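Local coordinates for protein PlaB phospholipase (Legionella pneumophila, PDB 6ZTI) that acts as a phospholipase of the alpha/beta hydrolase class, a virulence-associated enzyme whose activity is controlled by NAD(H)-mediated tetramerization, at residues I289-L292 with R293-V297. Residues are numbered along the deposited sequence; the frame is centred on the assembly and turned at random.
Sequences IWIL and RCLQV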
ATOM      1  N   ILE B 289       0.874   1.729 -49.408  1.00 11.97           N
ATOM      2  CA  ILE B 289       0.781   2.787 -50.407  1.00 11.91           C
ATOM      3  C   ILE B 289       1.228   4.117 -49.827  1.00 16.57           C
ATOM      4  O   ILE B 289       1.935   4.888 -50.485  1.00 17.57           O
ATOM      5  CB  ILE B 289      -0.654   2.866 -50.964  1.00 16.80           C
ATOM      6  CG1 ILE B 289      -0.946   1.662 -51.884  1.00 16.36           C
ATOM      7  CG2 ILE B 289      -0.863   4.187 -51.719  1.00 27.24           C
ATOM      8  CD1 ILE B 289      -2.424   1.365 -52.044  1.00 28.97           C
ATOM      9  N   TRP B 290       0.822   4.419 -48.594  1.00 17.72           N
ATOM     10  CA  TRP B 290       1.162   5.727 -48.048  1.00 11.07           C
ATOM     11  C   TRP B 290       2.562   5.757 -47.452  1.00 15.35           C
ATOM     12  O   TRP B 290       3.178   6.827 -47.419  1.00 14.53           O
ATOM     13  CB  TRP B 290       0.110   6.155 -47.022  1.00 13.91           C
ATOM     14  CG  TRP B 290      -1.124   6.600 -47.725  1.00 16.09           C
ATOM     15  CD1 TRP B 290      -2.292   5.913 -47.850  1.00 22.03           C
ATOM     16  CD2 TRP B 290      -1.290   7.811 -48.466  1.00 14.68           C
ATOM     17  NE1 TRP B 290      -3.188   6.634 -48.601  1.00 26.67           N
ATOM     18  CE2 TRP B 290      -2.594   7.802 -48.996  1.00 22.61           C
ATOM     19  CE3 TRP B 290      -0.465   8.909 -48.723  1.00 19.97           C
ATOM     20  CZ2 TRP B 290      -3.096   8.852 -49.760  1.00 34.44           C
ATOM     21  CZ3 TRP B 290      -0.957   9.943 -49.490  1.00 24.37           C
ATOM     22  CH2 TRP B 290      -2.267   9.911 -49.997  1.00 36.61           C
ATOM     23  N   ILE B 291       3.091   4.611 -47.007  1.00 14.41           N
ATOM     24  CA  ILE B 291       4.498   4.564 -46.609  1.00 16.19           C
ATOM     25  C   ILE B 291       5.393   4.908 -47.790  1.00 16.07           C
ATOM     26  O   ILE B 291       6.378   5.643 -47.646  1.00 14.94           O
ATOM     27  CB  ILE B 291       4.860   3.185 -46.021  1.00 16.06           C
ATOM     28  CG1 ILE B 291       4.379   3.101 -44.581  1.00 17.58           C
ATOM     29  CG2 ILE B 291       6.369   2.949 -46.087  1.00 21.73           C
ATOM     30  CD1 ILE B 291       4.545   1.758 -43.930  1.00 22.84           C
ATOM     31  N   LEU B 292       5.076   4.372 -48.971  1.00 14.28           N
ATOM     32  CA  LEU B 292       5.903   4.622 -50.153  1.00 19.73           C
ATOM     33  C   LEU B 292       5.910   6.101 -50.511  1.00 16.53           C
ATOM     34  O   LEU B 292       6.956   6.660 -50.871  1.00 20.41           O
ATOM     35  CB  LEU B 292       5.395   3.783 -51.330  1.00 21.29           C
ATOM     36  CG  LEU B 292       6.220   3.757 -52.616  1.00 38.44           C
ATOM     37  CD1 LEU B 292       7.651   3.314 -52.346  1.00 34.95           C
ATOM     38  CD2 LEU B 292       5.566   2.828 -53.628  1.00 32.11           C
ATOM     39  N   ARG B 293       4.755   6.756 -50.397  1.00 20.17           N
ATOM     40  CA  ARG B 293       4.685   8.196 -50.622  1.00 20.87           C
ATOM     41  C   ARG B 293       5.553   8.946 -49.617  1.00 19.93           C
ATOM     42  O   ARG B 293       6.308   9.855 -49.986  1.00 19.08           O
ATOM     43  CB  ARG B 293       3.231   8.662 -50.520  1.00 23.28           C
ATOM     44  CG  ARG B 293       2.357   8.320 -51.708  1.00 24.98           C
ATOM     45  CD  ARG B 293       2.780   9.077 -52.969  1.00 46.50           C
ATOM     46  NE  ARG B 293       2.901  10.521 -52.757  1.00 45.49           N
ATOM     47  CZ  ARG B 293       1.893  11.388 -52.840  1.00 41.77           C
ATOM     48  NH1 ARG B 293       0.662  10.973 -53.124  1.00 36.74           N
ATOM     49  NH2 ARG B 293       2.118  12.680 -52.631  1.00 46.94           N
ATOM     50  N   CYS B 294       5.449   8.579 -48.335  1.00 18.29           N
ATOM     51  CA  CYS B 294       6.210   9.263 -47.288  1.00 16.67           C
ATOM     52  C   CYS B 294       7.707   9.125 -47.531  1.00 17.57           C
ATOM     53  O   CYS B 294       8.455  10.108 -47.450  1.00 15.99           O
ATOM     54  CB  CYS B 294       5.829   8.706 -45.908  1.00 19.46           C
ATOM     55  SG  CYS B 294       4.108   9.071 -45.360  1.00 20.14           S
ATOM     56  N   LEU B 295       8.158   7.910 -47.855  1.00 15.29           N
ATOM     57  CA  LEU B 295       9.570   7.675 -48.135  1.00 12.56           C
ATOM     58  C   LEU B 295      10.065   8.462 -49.339  1.00 22.92           C
ATOM     59  O   LEU B 295      11.274   8.688 -49.467  1.00 17.26           O
ATOM     60  CB  LEU B 295       9.822   6.186 -48.378  1.00 20.86           C
ATOM     61  CG  LEU B 295       9.738   5.273 -47.155  1.00 23.72           C
ATOM     62  CD1 LEU B 295       9.858   3.819 -47.579  1.00 17.61           C
ATOM     63  CD2 LEU B 295      10.825   5.624 -46.146  1.00 21.92           C
ATOM     64  N   GLN B 296       9.170   8.863 -50.234  1.00 21.19           N
ATOM     65  CA  GLN B 296       9.561   9.602 -51.422  1.00 21.14           C
ATOM     66  C   GLN B 296       9.642  11.109 -51.181  1.00 18.54           C
ATOM     67  O   GLN B 296      10.173  11.831 -52.034  1.00 22.71           O
ATOM     68  CB  GLN B 296       8.589   9.271 -52.565  1.00 23.22           C
ATOM     69  CG  GLN B 296       8.784   7.839 -53.102  1.00 26.09           C
ATOM     70  CD  GLN B 296       7.655   7.340 -53.994  1.00 30.01           C
ATOM     71  OE1 GLN B 296       6.525   7.833 -53.945  1.00 28.65           O
ATOM     72  NE2 GLN B 296       7.960   6.338 -54.806  1.00 26.96           N
ATOM     73  N   VAL B 297       9.170  11.596 -50.031  1.00 13.86           N
ATOM     74  CA  VAL B 297       9.311  13.011 -49.727  1.00 16.53           C
ATOM     75  C   VAL B 297      10.785  13.385 -49.662  1.00 20.14           C
ATOM     76  O   VAL B 297      11.591  12.720 -49.000  1.00 14.44           O
ATOM     77  CB  VAL B 297       8.589  13.349 -48.419  1.00 18.48           C
ATOM     78  CG1 VAL B 297       8.975  14.743 -47.960  1.00 15.11           C
ATOM     79  CG2 VAL B 297       7.096  13.253 -48.624  1.00 19.07           C
TER
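W290 and R293 run side by side on the last turns of helix 286-296, which packs against the parallel sheet of the alpha/beta hydrolase domain. The arginine is bent at chi2 and chi3, and these bends carry the chain out and round, so that CG lies by CE3 and NH1 returns to CZ3: W290 CE3 lies 4.1 Å from R293 CG, and the guanidinium plane is inclined 36° to the ring. NH1 sits beside CZ3 and forms a salt bridge with E309 of helix 300-320, the helix that also packs on the tryptophan. I291 and L295, four residues apart, lie side by side, pointing the same way, and both touch I127 of strand 123-129, with I291 CG2 3.9 Å from L295 CD1. Beneath this pair L295 N donates to I291 O at 2.9 Å, nearly straight at 169°. At the following step L292 and Q296 are skewed against each other, and the bond from Q296 N to L292 O is weak (3.2 Å). The glutamine chain, extended beyond CG, carries its amide beside the leucine; NE2 hydrogen-bonds to the carbonyl of K47 and lies 3.8 Å from L292 CG.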